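Local structure of beta-Lactamase/D-Alanine Carboxypeptidase (Pseudomonas syringae pv. tomato, 5EVI) at residues 122-127 with 154-159; 115-120 with 150-155; 67-72 with 316-321. The protein probably hydrolyses beta-lactam antibiotics to substituted beta-amino acids, as a class C beta-lactamase that confers antibiotic resistance. All coordinates share one frame; numbering follows the deposited sequence.

Contact 1: residues 122-127 with 154-159; sequences PIQVPE and YANPSI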
loop_
_atom_site.group_PDB
_atom_site.type_symbol
_atom_site.label_atom_id
_atom_site.label_comp_id
_atom_site.label_asym_id
_atom_site.label_seq_id
_atom_site.Cartn_x
_atom_site.Cartn_y
_atom_site.Cartn_z
ATOM N N PRO D 122 5.790 -1.647 -17.736
ATOM C CA PRO D 122 6.851 -2.328 -16.996
ATOM C C PRO D 122 6.710 -2.049 -15.510
ATOM O O PRO D 122 6.207 -0.998 -15.155
ATOM C CB PRO D 122 8.122 -1.673 -17.537
ATOM C CG PRO D 122 7.684 -0.308 -17.918
ATOM C CD PRO D 122 6.323 -0.519 -18.522
ATOM N N ILE D 123 7.160 -2.959 -14.648
ATOM C CA ILE D 123 6.972 -2.756 -13.201
ATOM C C ILE D 123 7.635 -1.469 -12.699
ATOM O O ILE D 123 7.041 -0.748 -11.894
ATOM C CB ILE D 123 7.395 -3.974 -12.338
ATOM C CG1 ILE D 123 6.952 -3.768 -10.880
ATOM C CG2 ILE D 123 8.899 -4.240 -12.414
ATOM C CD1 ILE D 123 6.850 -5.052 -10.093
ATOM N N GLN D 124 8.838 -1.178 -13.191
ATOM C CA GLN D 124 9.555 0.045 -12.834
ATOM C C GLN D 124 9.416 1.106 -13.911
ATOM O O GLN D 124 9.121 0.802 -15.069
ATOM C CB GLN D 124 11.050 -0.240 -12.623
ATOM C CG GLN D 124 11.372 -1.095 -11.410
ATOM C CD GLN D 124 10.916 -0.475 -10.100
ATOM O OE1 GLN D 124 10.205 -1.110 -9.316
ATOM N NE2 GLN D 124 11.321 0.776 -9.853
ATOM N N VAL D 125 9.651 2.354 -13.505
ATOM C CA VAL D 125 9.798 3.473 -14.430
ATOM C C VAL D 125 11.125 3.263 -15.175
ATOM O O VAL D 125 12.156 3.191 -14.524
ATOM C CB VAL D 125 9.835 4.826 -13.676
ATOM C CG1 VAL D 125 10.193 5.981 -14.616
ATOM C CG2 VAL D 125 8.498 5.081 -12.978
ATOM N N PRO D 126 11.102 3.170 -16.526
ATOM C CA PRO D 126 12.329 2.913 -17.303
ATOM C C PRO D 126 13.511 3.826 -16.950
ATOM O O PRO D 126 13.316 4.997 -16.634
ATOM C CB PRO D 126 11.889 3.163 -18.748
ATOM C CG PRO D 126 10.434 2.860 -18.750
ATOM C CD PRO D 126 9.929 3.318 -17.412
ATOM N N GLU D 127 14.717 3.270 -17.021
ATOM C CA GLU D 127 15.922 3.940 -16.530
ATOM C C GLU D 127 16.348 5.150 -17.374
ATOM O O GLU D 127 17.013 6.047 -16.850
ATOM C CB GLU D 127 17.084 2.940 -16.390
ATOM C CG GLU D 127 18.038 3.288 -15.261
ATOM C CD GLU D 127 19.306 2.449 -15.252
ATOM O OE1 GLU D 127 19.215 1.201 -15.340
ATOM O OE2 GLU D 127 20.397 3.047 -15.135
ATOM N N TYR D 154 0.746 -5.283 -12.626
ATOM C CA TYR D 154 1.175 -4.448 -11.491
ATOM C C TYR D 154 2.340 -3.560 -11.944
ATOM O O TYR D 154 3.311 -4.076 -12.487
ATOM C CB TYR D 154 1.621 -5.348 -10.356
ATOM C CG TYR D 154 1.905 -4.648 -9.058
ATOM C CD1 TYR D 154 0.877 -4.404 -8.154
ATOM C CD2 TYR D 154 3.208 -4.267 -8.703
ATOM C CE1 TYR D 154 1.114 -3.788 -6.942
ATOM C CE2 TYR D 154 3.461 -3.650 -7.482
ATOM C CZ TYR D 154 2.407 -3.408 -6.607
ATOM O OH TYR D 154 2.633 -2.794 -5.390
ATOM N N ALA D 155 2.242 -2.245 -11.767
ATOM C CA ALA D 155 3.330 -1.347 -12.191
ATOM C C ALA D 155 3.458 -0.036 -11.391
ATOM O O ALA D 155 2.456 0.544 -10.976
ATOM C CB ALA D 155 3.197 -1.049 -13.688
ATOM N N ASN D 156 4.688 0.450 -11.213
ATOM C CA ASN D 156 4.908 1.797 -10.623
ATOM C C ASN D 156 4.565 3.041 -11.484
ATOM O O ASN D 156 3.952 3.969 -10.973
ATOM C CB ASN D 156 6.329 1.904 -10.050
ATOM C CG ASN D 156 6.546 0.957 -8.893
ATOM O OD1 ASN D 156 5.586 0.484 -8.293
ATOM N ND2 ASN D 156 7.813 0.694 -8.549
ATOM N N PRO D 157 4.936 3.060 -12.783
ATOM C CA PRO D 157 4.589 4.231 -13.612
ATOM C C PRO D 157 3.112 4.624 -13.573
ATOM O O PRO D 157 2.787 5.807 -13.512
ATOM C CB PRO D 157 4.967 3.788 -15.033
ATOM C CG PRO D 157 5.980 2.710 -14.833
ATOM C CD PRO D 157 5.550 1.999 -13.583
ATOM N N SER D 158 2.236 3.626 -13.579
ATOM C CA SER D 158 0.810 3.863 -13.717
ATOM C C SER D 158 0.205 4.390 -12.412
ATOM O O SER D 158 -0.455 5.418 -12.419
ATOM C CB SER D 158 0.108 2.593 -14.168
ATOM O OG SER D 158 0.662 1.463 -13.530
ATOM N N ILE D 159 0.440 3.684 -11.306
ATOM C CA ILE D 159 0.007 4.180 -9.989
ATOM C C ILE D 159 0.711 5.482 -9.592
ATOM O O ILE D 159 0.108 6.331 -8.933
ATOM C CB ILE D 159 0.149 3.101 -8.886
ATOM C CG1 ILE D 159 -0.566 3.514 -7.595
ATOM C CG2 ILE D 159 1.599 2.784 -8.595
ATOM C CD1 ILE D 159 -2.055 3.595 -7.751
#
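N156 and I123 are joined through their backbones: N156 N donates to I123 O at 2.7 Å, with an N-H...O angle of 168°. A155 occupies the N-cap position, and the N-H at the start of helix 156-169 finds its acceptor in this loop. P157, with no N-H to place, suits the first helical turn, and its CD lies 3.4 Å from P122 O. The small methyl of A155 lets CB come within 3.3 Å of P122 O.

Apolar contacts lie on both sides of this bond along the chain. I123 has CG1 anti to its backbone N (chi1 -171°), which carries CD1 to the edge of the Y154 ring, in its plane, 4.0 Å from CD2. V125 and P157 pass alongside each other, pointing opposite ways, with V125 CG2 3.9 Å from P157 CG.

The side chains of Q124 and N156 run alongside each other, but their amide planes stand 90° apart; Q124 OE1 is 3.1 Å from N156 ND2, too poorly angled for a hydrogen bond. N156 OD1, the other end of that amide, bonds K71 NZ, while Y154 OH bonds S68 OG. Y154, A155 and N156 match the Tyr-X-Asn motif of class C beta-lactamases, consistent with an active-site place.

Contact 2: residues 115-120 with 150-155; sequences THTAGG and THRTYA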
loop_
_atom_site.group_PDB
_atom_site.type_symbol
_atom_site.label_atom_id
_atom_site.label_comp_id
_atom_site.label_asym_id
_atom_site.label_seq_id
_atom_site.Cartn_x
_atom_site.Cartn_y
_atom_site.Cartn_z
ATOM N N THR D 115 -5.841 0.425 -10.412
ATOM C CA THR D 115 -6.132 -1.000 -10.488
ATOM C C THR D 115 -5.146 -1.817 -11.353
ATOM O O THR D 115 -5.299 -3.027 -11.496
ATOM C CB THR D 115 -7.555 -1.192 -11.018
ATOM O OG1 THR D 115 -7.615 -0.663 -12.343
ATOM C CG2 THR D 115 -8.547 -0.477 -10.142
ATOM N N HIS D 116 -4.146 -1.155 -11.937
ATOM C CA HIS D 116 -3.113 -1.817 -12.797
ATOM C C HIS D 116 -3.625 -2.409 -14.142
ATOM O O HIS D 116 -2.978 -3.309 -14.685
ATOM C CB HIS D 116 -2.339 -2.906 -12.021
ATOM C CG HIS D 116 -1.972 -2.520 -10.618
ATOM N ND1 HIS D 116 -2.604 -3.045 -9.513
ATOM C CD2 HIS D 116 -1.034 -1.667 -10.144
ATOM C CE1 HIS D 116 -2.083 -2.510 -8.419
ATOM N NE2 HIS D 116 -1.143 -1.659 -8.773
ATOM N N THR D 117 -4.748 -1.900 -14.671
ATOM C CA THR D 117 -5.388 -2.470 -15.863
ATOM C C THR D 117 -5.463 -1.493 -17.057
ATOM O O THR D 117 -6.280 -1.693 -17.955
ATOM C CB THR D 117 -6.819 -2.962 -15.525
ATOM O OG1 THR D 117 -7.597 -1.853 -15.090
ATOM C CG2 THR D 117 -6.802 -4.047 -14.429
ATOM N N ALA D 118 -4.596 -0.474 -17.072
ATOM C CA ALA D 118 -4.566 0.545 -18.137
ATOM C C ALA D 118 -4.329 -0.066 -19.509
ATOM O O ALA D 118 -5.100 0.156 -20.450
ATOM C CB ALA D 118 -3.478 1.581 -17.856
ATOM N N GLY D 119 -3.255 -0.833 -19.612
ATOM C CA GLY D 119 -2.877 -1.443 -20.898
ATOM C C GLY D 119 -1.553 -2.205 -20.947
ATOM O O GLY D 119 -1.251 -2.846 -21.972
ATOM N N GLY D 120 -0.760 -2.136 -19.871
ATOM C CA GLY D 120 0.533 -2.805 -19.802
ATOM C C GLY D 120 1.614 -1.762 -19.594
ATOM O O GLY D 120 1.862 -0.912 -20.463
ATOM N N THR D 150 -8.883 -5.615 -19.431
ATOM C CA THR D 150 -8.846 -6.987 -19.930
ATOM C C THR D 150 -7.723 -7.781 -19.295
ATOM O O THR D 150 -7.801 -8.999 -19.198
ATOM C CB THR D 150 -8.710 -7.020 -21.458
ATOM O OG1 THR D 150 -7.485 -6.404 -21.849
ATOM C CG2 THR D 150 -9.861 -6.259 -22.106
ATOM N N HIS D 151 -6.664 -7.093 -18.868
ATOM C CA HIS D 151 -5.563 -7.741 -18.160
ATOM C C HIS D 151 -5.087 -6.855 -17.012
ATOM O O HIS D 151 -5.496 -5.688 -16.908
ATOM C CB HIS D 151 -4.411 -8.069 -19.115
ATOM C CG HIS D 151 -4.771 -9.030 -20.214
ATOM N ND1 HIS D 151 -5.501 -8.657 -21.325
ATOM C CD2 HIS D 151 -4.482 -10.341 -20.378
ATOM C CE1 HIS D 151 -5.646 -9.698 -22.124
ATOM N NE2 HIS D 151 -5.036 -10.734 -21.575
ATOM N N ARG D 152 -4.253 -7.430 -16.151
ATOM C CA ARG D 152 -3.732 -6.752 -14.964
ATOM C C ARG D 152 -2.214 -6.940 -14.877
ATOM O O ARG D 152 -1.730 -8.074 -14.784
ATOM C CB ARG D 152 -4.428 -7.289 -13.718
ATOM C CG ARG D 152 -4.203 -6.469 -12.429
ATOM C CD ARG D 152 -2.965 -6.940 -11.692
ATOM N NE ARG D 152 -2.955 -6.576 -10.273
ATOM C CZ ARG D 152 -1.998 -6.940 -9.414
ATOM N NH1 ARG D 152 -0.970 -7.695 -9.804
ATOM N NH2 ARG D 152 -2.080 -6.550 -8.143
ATOM N N THR D 153 -1.499 -5.815 -14.876
ATOM C CA THR D 153 -0.047 -5.773 -14.849
ATOM C C THR D 153 0.364 -4.762 -13.779
ATOM O O THR D 153 0.297 -3.557 -13.974
ATOM C CB THR D 153 0.489 -5.412 -16.247
ATOM O OG1 THR D 153 -0.087 -6.324 -17.175
ATOM C CG2 THR D 153 1.997 -5.514 -16.339
ATOM N N TYR D 154 0.746 -5.283 -12.626
ATOM C CA TYR D 154 1.175 -4.448 -11.491
ATOM C C TYR D 154 2.340 -3.560 -11.944
ATOM O O TYR D 154 3.311 -4.076 -12.487
ATOM C CB TYR D 154 1.621 -5.348 -10.356
ATOM C CG TYR D 154 1.905 -4.648 -9.058
ATOM C CD1 TYR D 154 0.877 -4.404 -8.154
ATOM C CD2 TYR D 154 3.208 -4.267 -8.703
ATOM C CE1 TYR D 154 1.114 -3.788 -6.942
ATOM C CE2 TYR D 154 3.461 -3.650 -7.482
ATOM C CZ TYR D 154 2.407 -3.408 -6.607
ATOM O OH TYR D 154 2.633 -2.794 -5.390
ATOM N N ALA D 155 2.242 -2.245 -11.767
ATOM C CA ALA D 155 3.330 -1.347 -12.191
ATOM C C ALA D 155 3.458 -0.036 -11.391
ATOM O O ALA D 155 2.456 0.544 -10.976
ATOM C CB ALA D 155 3.197 -1.049 -13.688
#
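H116 and T153 share the hydrogen bond that ties these backbones together: T153 N donates to H116 O at 2.9 Å, nearly straight at 173°. Two weaker C-H...O contacts add to it: R152 CA approaches the same carbonyl oxygen, and T117 CA lies 3.4 Å from H151 O. H116 is the first residue past helix 112-115 and takes a positive phi, which turns the chain out of the helix.

Flat groups crowd around the H116 side chain. The Y154 ring comes alongside it with CD1 above one imidazole face, offset toward the rim; the centroids are 4.6 Å apart and the planes meet at 39°, an oblique pairing. R152 has CG anti to its backbone N (chi1 -168°), which sets its chain running beside H116 in the same direction; its guanidinium is steeply inclined to the imidazole, and its NH2 makes a salt bridge with E276 and also bonds Q271.

Threonines combine a methyl and a hydroxyl here. T117 puts CG2 3.2 Å from H151 O, while its OG1 is hydrogen-bonded to T115 OG1 at 3.0 Å and to H112. T153 OG1 bonds T298 and Y146. G120, its CA 4.4 Å from T153 CB, has backbone angles at which a beta carbon would press on the preceding carbonyl oxygen, so the residue without a side chain suits the place.

Strand 151-152 pairs with strand 299-308 at one edge of the large antiparallel sheet. The contact thus fastens the loop after helix 112-115 to the segment that leads from that edge strand into Y154 of the probable active site, within the beta-lactamase fold.

Contact 3: residues 67-72 with 316-321; sequences GSISKT and VNKTGS. With SO4 (sulfate ion), chain P.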
loop_
_atom_site.group_PDB
_atom_site.type_symbol
_atom_site.label_atom_id
_atom_site.label_comp_id
_atom_site.label_asym_id
_atom_site.label_seq_id
_atom_site.Cartn_x
_atom_site.Cartn_y
_atom_site.Cartn_z
ATOM N N GLY D 67 7.414 0.789 1.347
ATOM C CA GLY D 67 7.477 0.321 -0.041
ATOM C C GLY D 67 6.139 0.441 -0.751
ATOM O O GLY D 67 5.507 1.470 -0.653
ATOM N N SER D 68 5.697 -0.613 -1.442
ATOM C CA SER D 68 4.380 -0.632 -2.125
ATOM C C SER D 68 3.118 -0.369 -1.277
ATOM O O SER D 68 2.065 -0.051 -1.836
ATOM C CB SER D 68 4.182 -1.952 -2.873
ATOM O OG SER D 68 4.794 -1.920 -4.157
ATOM N N ILE D 69 3.192 -0.512 0.048
ATOM C CA ILE D 69 2.056 -0.125 0.884
ATOM C C ILE D 69 1.717 1.373 0.692
ATOM O O ILE D 69 0.529 1.762 0.761
ATOM C CB ILE D 69 2.277 -0.558 2.356
ATOM C CG1 ILE D 69 2.130 -2.085 2.483
ATOM C CG2 ILE D 69 1.309 0.127 3.302
ATOM C CD1 ILE D 69 2.999 -2.675 3.589
ATOM N N SER D 70 2.749 2.178 0.388
ATOM C CA SER D 70 2.629 3.595 -0.028
ATOM C C SER D 70 1.526 3.868 -1.063
ATOM O O SER D 70 0.938 4.948 -1.096
ATOM C CB SER D 70 3.970 4.094 -0.620
ATOM O OG SER D 70 5.090 3.818 0.213
ATOM N N LYS D 71 1.296 2.895 -1.933
ATOM C CA LYS D 71 0.270 2.976 -2.961
ATOM C C LYS D 71 -1.127 3.126 -2.390
ATOM O O LYS D 71 -1.960 3.781 -3.020
ATOM C CB LYS D 71 0.304 1.757 -3.864
ATOM C CG LYS D 71 1.556 1.665 -4.712
ATOM C CD LYS D 71 1.618 0.309 -5.390
ATOM C CE LYS D 71 2.740 0.188 -6.426
ATOM N NZ LYS D 71 4.057 -0.254 -5.910
ATOM N N THR D 72 -1.384 2.571 -1.197
ATOM C CA THR D 72 -2.727 2.717 -0.595
ATOM C C THR D 72 -3.004 4.159 -0.203
ATOM O O THR D 72 -4.173 4.576 -0.199
ATOM C CB THR D 72 -2.980 1.823 0.652
ATOM O OG1 THR D 72 -2.076 2.173 1.710
ATOM C CG2 THR D 72 -2.854 0.353 0.319
ATOM N N VAL D 316 -8.755 -7.727 3.273
ATOM C CA VAL D 316 -8.144 -6.696 2.450
ATOM C C VAL D 316 -6.698 -6.560 2.887
ATOM O O VAL D 316 -6.407 -6.397 4.084
ATOM C CB VAL D 316 -8.850 -5.339 2.600
ATOM C CG1 VAL D 316 -8.222 -4.300 1.658
ATOM C CG2 VAL D 316 -10.347 -5.493 2.365
ATOM N N ASN D 317 -5.788 -6.626 1.919
ATOM C CA ASN D 317 -4.371 -6.580 2.230
ATOM C C ASN D 317 -3.520 -5.818 1.227
ATOM O O ASN D 317 -3.952 -5.543 0.117
ATOM C CB ASN D 317 -3.810 -8.002 2.466
ATOM C CG ASN D 317 -3.710 -8.840 1.200
ATOM O OD1 ASN D 317 -4.106 -8.430 0.102
ATOM N ND2 ASN D 317 -3.140 -10.017 1.345
ATOM N N LYS D 318 -2.300 -5.477 1.654
ATOM C CA LYS D 318 -1.280 -4.982 0.755
ATOM C C LYS D 318 0.108 -5.365 1.275
ATOM O O LYS D 318 0.433 -5.102 2.449
ATOM C CB LYS D 318 -1.410 -3.466 0.593
ATOM C CG LYS D 318 -0.513 -2.821 -0.455
ATOM C CD LYS D 318 -0.932 -3.158 -1.886
ATOM C CE LYS D 318 0.181 -2.855 -2.880
ATOM N NZ LYS D 318 1.160 -3.966 -3.070
ATOM N N THR D 319 0.896 -5.998 0.406
ATOM C CA THR D 319 2.306 -6.208 0.654
ATOM C C THR D 319 3.070 -4.956 0.236
ATOM O O THR D 319 2.609 -4.168 -0.602
ATOM C CB THR D 319 2.870 -7.428 -0.096
ATOM O OG1 THR D 319 2.554 -7.350 -1.494
ATOM C CG2 THR D 319 2.312 -8.705 0.448
ATOM N N GLY D 320 4.236 -4.766 0.837
ATOM C CA GLY D 320 5.156 -3.724 0.395
ATOM C C GLY D 320 6.607 -4.053 0.709
ATOM O O GLY D 320 6.936 -4.422 1.846
ATOM N N SER D 321 7.467 -3.909 -0.291
ATOM C CA SER D 321 8.888 -4.175 -0.166
ATOM C C SER D 321 9.764 -3.036 -0.706
ATOM O O SER D 321 9.378 -2.297 -1.608
ATOM C CB SER D 321 9.243 -5.459 -0.921
ATOM O OG SER D 321 8.559 -6.562 -0.370
HETATM S S SO4 P . 4.908 -5.587 -3.682
HETATM O O1 SO4 P . 5.341 -6.768 -4.457
HETATM O O2 SO4 P . 3.439 -5.432 -3.775
HETATM O O3 SO4 P . 5.550 -4.400 -4.276
HETATM O O4 SO4 P . 5.275 -5.717 -2.253
HETATM O O HOH W 1 7.235 -2.553 -3.269
#
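S68 and T319 grip a sulfate from opposite segments: S68 OG donates to its O3 at 2.6 Å, and T319 OG1 to its O2 at 3.1 Å. K318 NZ stands close to the same O2. Water 1 donates to sulfate O3 and to S321 O, and accepts a weak bond from S68 N. The ion, probably from the crystallisation liquor, is consistent with an anion-binding pocket.

Next to the ion the two backbones come close. G320 CA lies 3.7 Å from S68 N, and a beta carbon there would collide with I69 N. G67 has no room for one against S321 O; its CA makes a C-H...O contact with that oxygen at 3.6 Å.

K318 is bent at chi2 (71°) and chi4 (87°), which curls NZ back to donate to T319 O at 2.9 Å and lays CE 3.5 Å from S68 O. Its aliphatic part packs against T72 CG2. I69 lays CG1 3.5 Å from K318 O.

K71 NZ donates to S68 OG, one helical turn back, as in the Ser-X-X-Lys motif of serine beta-lactamases, and also bonds Y154 OH; K318, T319 and G320 match their Lys-Thr-Gly motif. The contact lies near the centre of the chain, where the N-terminal part of the helix including 70-83 meets strand 315-321. That strand runs between strands 326-332 and 276-278, with I69 reaching V329 and T72 resting on W275.

In the fold
The three contacts converge on the probable active site. Contacts 1 and 2, centred 11 Å apart, share Y154 and A155: contact 2 anchors the chain just before them, and contact 1 fixes the helix start just after. Contact 3, whose centre is 15 Å from that of contact 1 and 17 Å from that of contact 2, brings the other side of the site. Y154 OH bridges the two sides, 2.6 Å from S68 OG and 3.0 Å from K318 NZ, and N156 OD1 reaches K71 NZ at 2.9 Å. The side chain of Y154 also comes within about 3 Å of the sulfate. Contacts 1 and 2 are nested in the long loop that contact 3 closes.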